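Long-range contacts in NADP-dependent 2-hydroxyacid dehydrogenase (PDB 4XCV), which probably catalyses the NADPH-dependent interconversion of 2-oxoacids and D-2-hydroxyacids, and binds NADPH: residues 143-148 with 198-203; 258-263 with 281-286. All blocks are in the same frame, centred on the assembly; numbering follows the deposited sequence.

Contact 1: residues 143-148 with 198-203. With NDP (NADPH dihydro-nicotinamide-adenine-dinucleotide phosphate), chain B.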
loop_
_atom_site.group_PDB
_atom_site.type_symbol
_atom_site.label_atom_id
_atom_site.label_comp_id
_atom_site.label_asym_id
_atom_site.label_seq_id
_atom_site.Cartn_x
_atom_site.Cartn_y
_atom_site.Cartn_z
ATOM N N VAL A 143 1.572 5.205 13.119
ATOM C CA VAL A 143 0.304 5.693 12.563
ATOM C C VAL A 143 -0.728 5.772 13.684
ATOM O O VAL A 143 -0.976 4.781 14.397
ATOM C CB VAL A 143 -0.218 4.785 11.430
ATOM C CG1 VAL A 143 -1.462 5.414 10.837
ATOM C CG2 VAL A 143 0.841 4.576 10.358
ATOM N N GLY A 144 -1.273 6.981 13.888
ATOM C CA GLY A 144 -2.324 7.226 14.858
ATOM C C GLY A 144 -3.656 7.329 14.161
ATOM O O GLY A 144 -3.885 8.281 13.405
ATOM N N VAL A 145 -4.528 6.336 14.390
ATOM C CA VAL A 145 -5.837 6.298 13.746
ATOM C C VAL A 145 -6.869 6.949 14.666
ATOM O O VAL A 145 -7.074 6.508 15.794
ATOM C CB VAL A 145 -6.220 4.864 13.372
ATOM C CG1 VAL A 145 -7.554 4.849 12.672
ATOM C CG2 VAL A 145 -5.136 4.263 12.474
ATOM N N MET A 146 -7.537 7.969 14.157
ATOM C CA MET A 146 -8.575 8.705 14.884
ATOM C C MET A 146 -9.904 8.238 14.349
ATOM O O MET A 146 -10.291 8.503 13.202
ATOM C CB MET A 146 -8.416 10.217 14.749
ATOM C CG MET A 146 -7.067 10.662 15.284
ATOM S SD MET A 146 -6.782 12.460 15.276
ATOM C CE MET A 146 -7.509 12.949 16.771
ATOM N N GLY A 147 -10.611 7.512 15.224
ATOM C CA GLY A 147 -11.845 6.832 14.822
ATOM C C GLY A 147 -11.528 5.354 14.723
ATOM O O GLY A 147 -10.694 4.935 13.906
ATOM N N LEU A 148 -12.163 4.566 15.579
ATOM C CA LEU A 148 -11.932 3.139 15.669
ATOM C C LEU A 148 -13.257 2.436 15.503
ATOM O O LEU A 148 -13.607 1.524 16.286
ATOM C CB LEU A 148 -11.262 2.793 16.995
ATOM C CG LEU A 148 -9.870 3.359 17.158
ATOM C CD1 LEU A 148 -9.356 2.987 18.522
ATOM C CD2 LEU A 148 -8.896 2.924 16.044
ATOM N N VAL A 198 -4.190 9.417 10.788
ATOM C CA VAL A 198 -5.243 8.961 9.873
ATOM C C VAL A 198 -6.614 9.296 10.453
ATOM O O VAL A 198 -6.993 8.755 11.476
ATOM C CB VAL A 198 -5.099 7.452 9.577
ATOM C CG1 VAL A 198 -6.313 6.879 8.822
ATOM C CG2 VAL A 198 -3.810 7.193 8.824
ATOM N N GLY A 199 -7.325 10.166 9.754
ATOM C CA GLY A 199 -8.665 10.612 10.199
ATOM C C GLY A 199 -9.781 9.805 9.590
ATOM O O GLY A 199 -9.986 9.855 8.368
ATOM N N LEU A 200 -10.522 9.110 10.452
ATOM C CA LEU A 200 -11.683 8.311 10.068
ATOM C C LEU A 200 -12.817 8.578 11.055
ATOM O O LEU A 200 -13.458 7.659 11.592
ATOM C CB LEU A 200 -11.349 6.818 9.995
ATOM C CG LEU A 200 -10.431 6.425 8.836
ATOM C CD1 LEU A 200 -9.913 5.030 8.999
ATOM C CD2 LEU A 200 -11.119 6.587 7.485
ATOM N N LEU A 201 -13.064 9.874 11.275
ATOM C CA LEU A 201 -14.120 10.327 12.204
ATOM C C LEU A 201 -15.395 10.729 11.441
ATOM O O LEU A 201 -15.297 11.259 10.330
ATOM C CB LEU A 201 -13.648 11.557 13.001
ATOM C CG LEU A 201 -12.480 11.330 13.976
ATOM C CD1 LEU A 201 -12.031 12.703 14.527
ATOM C CD2 LEU A 201 -12.855 10.388 15.075
ATOM N N PRO A 202 -16.570 10.541 12.045
ATOM C CA PRO A 202 -17.785 11.188 11.518
ATOM C C PRO A 202 -17.762 12.674 11.742
ATOM O O PRO A 202 -16.954 13.181 12.566
ATOM C CB PRO A 202 -18.912 10.553 12.356
ATOM C CG PRO A 202 -18.263 10.089 13.598
ATOM C CD PRO A 202 -16.772 9.966 13.380
ATOM N N LEU A 203 -18.611 13.411 11.028
ATOM C CA LEU A 203 -18.813 14.846 11.255
ATOM C C LEU A 203 -19.920 15.037 12.272
ATOM O O LEU A 203 -21.072 14.627 12.055
ATOM C CB LEU A 203 -19.220 15.554 9.965
ATOM C CG LEU A 203 -19.315 17.084 10.126
ATOM C CD1 LEU A 203 -17.978 17.711 10.412
ATOM C CD2 LEU A 203 -19.896 17.737 8.865
HETATM P PA NDP B . -18.293 4.500 13.065
HETATM O O1A NDP B . -18.285 3.005 12.987
HETATM O O2A NDP B . -19.518 5.237 13.566
HETATM O O5B NDP B . -17.026 4.919 13.946
HETATM C C5B NDP B . -16.859 6.291 14.317
HETATM C C4B NDP B . -15.637 6.366 15.202
HETATM O O4B NDP B . -15.380 7.741 15.472
HETATM C C3B NDP B . -15.842 5.659 16.521
HETATM O O3B NDP B . -14.620 5.017 16.938
HETATM C C2B NDP B . -16.175 6.821 17.419
HETATM O O2B NDP B . -15.852 6.629 18.824
HETATM C C1B NDP B . -15.262 7.906 16.853
HETATM N N9A NDP B . -15.664 9.260 17.238
HETATM C C8A NDP B . -16.846 9.835 16.936
HETATM N N7A NDP B . -16.913 11.058 17.547
HETATM C C5A NDP B . -15.758 11.195 18.265
HETATM C C6A NDP B . -15.278 12.169 19.139
HETATM N N6A NDP B . -15.952 13.299 19.360
HETATM N N1A NDP B . -14.087 11.966 19.714
HETATM C C2A NDP B . -13.381 10.840 19.469
HETATM N N3A NDP B . -13.782 9.852 18.652
HETATM C C4A NDP B . -14.978 10.078 18.067
HETATM O O3 NDP B . -17.947 5.130 11.626
HETATM P PN NDP B . -17.165 4.473 10.385
HETATM O O1N NDP B . -15.858 3.973 10.906
HETATM O O2N NDP B . -17.998 3.505 9.692
HETATM O O5D NDP B . -17.006 5.727 9.441
HETATM C C5D NDP B . -16.355 6.918 9.906
HETATM C C4D NDP B . -16.736 8.043 8.936
HETATM O O4D NDP B . -16.093 7.850 7.684
HETATM C C3D NDP B . -18.194 8.123 8.574
HETATM O O3D NDP B . -18.945 8.840 9.569
HETATM C C2D NDP B . -18.196 8.824 7.225
HETATM O O2D NDP B . -18.397 10.245 7.421
HETATM C C1D NDP B . -16.798 8.633 6.712
HETATM N N1N NDP B . -16.676 7.915 5.440
HETATM C C2N NDP B . -15.956 8.453 4.405
HETATM C C3N NDP B . -15.912 7.861 3.188
HETATM C C7N NDP B . -15.130 8.380 2.097
HETATM O O7N NDP B . -15.439 7.987 0.947
HETATM N N7N NDP B . -14.110 9.205 2.253
HETATM C C4N NDP B . -16.587 6.562 2.975
HETATM C C5N NDP B . -17.284 6.075 4.152
HETATM C C6N NDP B . -17.362 6.708 5.302
HETATM P P2B NDP B . -16.537 5.409 19.643
HETATM O O1X NDP B . -16.195 5.672 21.074
HETATM O O2X NDP B . -18.024 5.499 19.346
HETATM O O3X NDP B . -15.992 4.158 19.087
#
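Strands 142-146 and 196-199 lie side by side in the middle of the parallel sheet of the nucleotide-binding domain, and V145 and M146 pair with V198 and G199 just before the two strands give way to loops that meet the NADPH. This is the centre of a Rossmann-type fold: the chain goes on from the first strand into a glycine-rich turn and helix 150-162, a sequence that fits the GxGxxG pattern. Three backbone bonds zip the pair together. V198 N reaches G144 O at 2.9 Å, M146 N gives an almost straight bond of 2.8 Å to V198 O, and L200 N makes the second bond flanking the M146-G199 pair, to M146 O, again at 2.8 Å but more bent, at 154°. On the face that holds V143, V145 and V198, V198 packs closely on V143 and more loosely on V145. V198 has CG1 anti to its backbone N (chi1 170°), which places the CG2 branch beside that N and against V143 CG1, 3.6 Å away. Helices 150-162 and 100-116 close over this face, with V156 on V145 and V107 and C111 on V198. M146 points to the other face, where its CB meets L201 CG at 4.3 Å and its bent chain runs on toward W169 and F210. G147, with a positive phi of 106°, turns the chain beside the adenosine ribose, and the CD2 branch of L201 touches both G147 N and NADPH O4B, each 3.7 Å away. P202 spans both halves of the cofactor, its CG and CD near C8A of the adenine and its CB 3.3 Å from O3D of the nicotinamide ribose. The backbone N of L148 donates a 2.8 Å hydrogen bond to the ribose hydroxyl oxygen O3B of NADPH.

Contact 2: residues 258-263 with 281-286. With NDP (NADPH dihydro-nicotinamide-adenine-dinucleotide phosphate), chain B.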
loop_
_atom_site.group_PDB
_atom_site.type_symbol
_atom_site.label_atom_id
_atom_site.label_comp_id
_atom_site.label_asym_id
_atom_site.label_seq_id
_atom_site.Cartn_x
_atom_site.Cartn_y
_atom_site.Cartn_z
ATOM N N LEU A 258 -5.505 13.648 1.276
ATOM C CA LEU A 258 -6.870 14.063 1.522
ATOM C C LEU A 258 -7.817 13.509 0.502
ATOM O O LEU A 258 -7.588 13.681 -0.693
ATOM C CB LEU A 258 -6.949 15.597 1.490
ATOM C CG LEU A 258 -6.033 16.348 2.459
ATOM C CD1 LEU A 258 -5.967 17.833 2.150
ATOM C CD2 LEU A 258 -6.417 16.167 3.917
ATOM N N ASP A 259 -8.878 12.851 0.960
ATOM C CA ASP A 259 -9.955 12.414 0.084
ATOM C C ASP A 259 -11.204 13.258 0.226
ATOM O O ASP A 259 -12.147 13.117 -0.580
ATOM C CB ASP A 259 -10.374 10.974 0.428
ATOM C CG ASP A 259 -11.318 10.377 -0.575
ATOM O OD1 ASP A 259 -10.992 10.276 -1.784
ATOM O OD2 ASP A 259 -12.418 9.923 -0.177
ATOM N N VAL A 260 -11.242 14.104 1.249
ATOM C CA VAL A 260 -12.429 14.896 1.588
ATOM C C VAL A 260 -12.043 16.325 1.841
ATOM O O VAL A 260 -10.944 16.573 2.275
ATOM C CB VAL A 260 -13.176 14.272 2.802
ATOM C CG1 VAL A 260 -13.706 12.904 2.449
ATOM C CG2 VAL A 260 -12.255 14.183 4.019
ATOM N N PHE A 261 -12.998 17.241 1.592
ATOM C CA PHE A 261 -12.702 18.675 1.603
ATOM C C PHE A 261 -13.854 19.446 2.180
ATOM O O PHE A 261 -14.988 19.010 2.120
ATOM C CB PHE A 261 -12.344 19.149 0.166
ATOM C CG PHE A 261 -11.226 18.357 -0.411
ATOM C CD1 PHE A 261 -11.479 17.180 -1.079
ATOM C CD2 PHE A 261 -9.900 18.678 -0.129
ATOM C CE1 PHE A 261 -10.435 16.357 -1.486
ATOM C CE2 PHE A 261 -8.873 17.870 -0.539
ATOM C CZ PHE A 261 -9.128 16.723 -1.211
ATOM N N GLU A 262 -13.569 20.639 2.706
ATOM C CA GLU A 262 -14.597 21.465 3.316
ATOM C C GLU A 262 -15.711 21.795 2.336
ATOM O O GLU A 262 -16.869 21.857 2.721
ATOM C CB GLU A 262 -13.973 22.774 3.836
ATOM C CG GLU A 262 -12.935 22.608 4.955
ATOM C CD GLU A 262 -12.506 23.948 5.493
ATOM O OE1 GLU A 262 -13.353 24.657 6.092
ATOM O OE2 GLU A 262 -11.334 24.319 5.247
ATOM N N VAL A 263 -15.319 22.086 1.096
ATOM C CA VAL A 263 -16.237 22.275 -0.007
ATOM C C VAL A 263 -15.820 21.307 -1.100
ATOM O O VAL A 263 -14.634 21.264 -1.443
ATOM C CB VAL A 263 -16.218 23.734 -0.533
ATOM C CG1 VAL A 263 -17.089 23.839 -1.779
ATOM C CG2 VAL A 263 -16.768 24.674 0.529
ATOM N N THR A 281 -7.264 12.901 -3.541
ATOM C CA THR A 281 -8.210 12.078 -4.287
ATOM C C THR A 281 -9.569 12.741 -4.156
ATOM O O THR A 281 -9.931 13.331 -3.111
ATOM C CB THR A 281 -8.230 10.584 -3.883
ATOM O OG1 THR A 281 -8.440 10.480 -2.477
ATOM C CG2 THR A 281 -6.985 9.893 -4.237
ATOM N N PRO A 282 -10.390 12.684 -5.223
ATOM C CA PRO A 282 -11.605 13.513 -5.293
ATOM C C PRO A 282 -12.797 12.783 -4.657
ATOM O O PRO A 282 -13.796 12.510 -5.304
ATOM C CB PRO A 282 -11.799 13.703 -6.817
ATOM C CG PRO A 282 -11.280 12.376 -7.357
ATOM C CD PRO A 282 -10.065 12.083 -6.536
ATOM N N HIS A 283 -12.708 12.512 -3.362
ATOM C CA HIS A 283 -13.752 11.792 -2.685
ATOM C C HIS A 283 -14.127 10.519 -3.421
ATOM O O HIS A 283 -15.289 10.242 -3.635
ATOM C CB HIS A 283 -14.950 12.712 -2.380
ATOM C CG HIS A 283 -15.772 12.250 -1.205
ATOM N ND1 HIS A 283 -16.551 13.084 -0.436
ATOM C CD2 HIS A 283 -15.900 11.014 -0.641
ATOM C CE1 HIS A 283 -17.161 12.393 0.507
ATOM N NE2 HIS A 283 -16.789 11.123 0.395
ATOM N N ASP A 284 -13.090 9.741 -3.794
ATOM C CA ASP A 284 -13.303 8.450 -4.451
ATOM C C ASP A 284 -12.550 7.339 -3.711
ATOM O O ASP A 284 -12.427 6.231 -4.262
ATOM C CB ASP A 284 -13.008 8.511 -5.948
ATOM C CG ASP A 284 -11.539 8.697 -6.300
ATOM O OD1 ASP A 284 -10.702 8.731 -5.343
ATOM O OD2 ASP A 284 -11.195 8.727 -7.519
ATOM N N ALA A 285 -12.168 7.574 -2.466
ATOM C CA ALA A 285 -11.487 6.499 -1.683
ATOM C C ALA A 285 -12.406 5.299 -1.477
ATOM O O ALA A 285 -11.953 4.157 -1.498
ATOM C CB ALA A 285 -11.062 7.010 -0.337
ATOM N N ALA A 286 -13.686 5.517 -1.220
ATOM C CA ALA A 286 -14.577 4.435 -0.873
ATOM C C ALA A 286 -16.001 4.893 -1.231
ATOM O O ALA A 286 -16.745 5.258 -0.383
ATOM C CB ALA A 286 -14.465 4.089 0.608
HETATM P PA NDP B . -18.293 4.500 13.065
HETATM O O1A NDP B . -18.285 3.005 12.987
HETATM O O2A NDP B . -19.518 5.237 13.566
HETATM O O5B NDP B . -17.026 4.919 13.946
HETATM C C5B NDP B . -16.859 6.291 14.317
HETATM C C4B NDP B . -15.637 6.366 15.202
HETATM O O4B NDP B . -15.380 7.741 15.472
HETATM C C3B NDP B . -15.842 5.659 16.521
HETATM O O3B NDP B . -14.620 5.017 16.938
HETATM C C2B NDP B . -16.175 6.821 17.419
HETATM O O2B NDP B . -15.852 6.629 18.824
HETATM C C1B NDP B . -15.262 7.906 16.853
HETATM N N9A NDP B . -15.664 9.260 17.238
HETATM C C8A NDP B . -16.846 9.835 16.936
HETATM N N7A NDP B . -16.913 11.058 17.547
HETATM C C5A NDP B . -15.758 11.195 18.265
HETATM C C6A NDP B . -15.278 12.169 19.139
HETATM N N6A NDP B . -15.952 13.299 19.360
HETATM N N1A NDP B . -14.087 11.966 19.714
HETATM C C2A NDP B . -13.381 10.840 19.469
HETATM N N3A NDP B . -13.782 9.852 18.652
HETATM C C4A NDP B . -14.978 10.078 18.067
HETATM O O3 NDP B . -17.947 5.130 11.626
HETATM P PN NDP B . -17.165 4.473 10.385
HETATM O O1N NDP B . -15.858 3.973 10.906
HETATM O O2N NDP B . -17.998 3.505 9.692
HETATM O O5D NDP B . -17.006 5.727 9.441
HETATM C C5D NDP B . -16.355 6.918 9.906
HETATM C C4D NDP B . -16.736 8.043 8.936
HETATM O O4D NDP B . -16.093 7.850 7.684
HETATM C C3D NDP B . -18.194 8.123 8.574
HETATM O O3D NDP B . -18.945 8.840 9.569
HETATM C C2D NDP B . -18.196 8.824 7.225
HETATM O O2D NDP B . -18.397 10.245 7.421
HETATM C C1D NDP B . -16.798 8.633 6.712
HETATM N N1N NDP B . -16.676 7.915 5.440
HETATM C C2N NDP B . -15.956 8.453 4.405
HETATM C C3N NDP B . -15.912 7.861 3.188
HETATM C C7N NDP B . -15.130 8.380 2.097
HETATM O O7N NDP B . -15.439 7.987 0.947
HETATM N N7N NDP B . -14.110 9.205 2.253
HETATM C C4N NDP B . -16.587 6.562 2.975
HETATM C C5N NDP B . -17.284 6.075 4.152
HETATM C C6N NDP B . -17.362 6.708 5.302
HETATM P P2B NDP B . -16.537 5.409 19.643
HETATM O O1X NDP B . -16.195 5.672 21.074
HETATM O O2X NDP B . -18.024 5.499 19.346
HETATM O O3X NDP B . -15.992 4.158 19.087
HETATM O O HOH W 1 -14.490 8.298 -1.247
#
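D259 reaches across to T281, D284 and the nicotinamide end of NADPH with one carboxylate. Its OD1 takes the hydroxyl of T281, with OG1 2.7 Å away on the anti side, and the backbone N of D284 at 3.0 Å on the syn side, both donors lying somewhat out of the carboxylate plane. OD2 faces the cofactor: the carboxamide N7N of NADPH donates to it at 3.0 Å in a nearly straight line (171°). A water donates to the same OD2 at 2.8 Å and accepts from A286 N, tying the carboxylate to the end of 281-286. The backbone N of A285 adds only weak bonds to both oxygens. D259 CG stands anti to its own N (chi1 -171°), which swings the carboxylate toward 281-286 and the nicotinamide. Alongside, V260 packs its CG1 methyl squarely over one face of the H283 imidazole, 4.0 Å from the ring centroid, a CH-pi contact, while the same methyl lies near N7N. These loops leave the C-terminal ends of strands 255-258 and 278-280, two neighbours at one side of the parallel Rossmann-type sheet, where such folds hold their dinucleotide. The strand pairing still reaches T281, whose N bonds L258 O at 3.0 Å; T281 O then meets the edge of the F261 ring near CE1, and P282 centres an inverse gamma turn leading to H283. Farther out, H283 ND1 is hydrogen-bonded to E264, consistent with the histidine-glutamate pair of D-2-hydroxyacid dehydrogenases. D284 OD1 lies 3.9 Å from D259 OD1, the oxygen that the D284 backbone N bonds, while D284 OD2 turns to H121 NE2 and L133 N of the second subunit.

In the fold
Both contacts lie at the C-terminal edge of the seven-stranded parallel sheet of the nucleotide-binding domain and meet one NADPH molecule there. Contact 1 pairs two central strands, 142-146 and 196-199. Contact 2 joins loops that follow 255-258 and 278-280, with strand 229-232 lying between the two pairs. Their centres are 15 Å apart and their nearest atoms about 7 Å, without touching. Along the chain contact 1 is complete before contact 2 begins. Helix 100-116 packs against both. Contact 1 serves the adenosine half and the nicotinamide ribose, contact 2 the nicotinamide, and contact 2 also borders the second subunit.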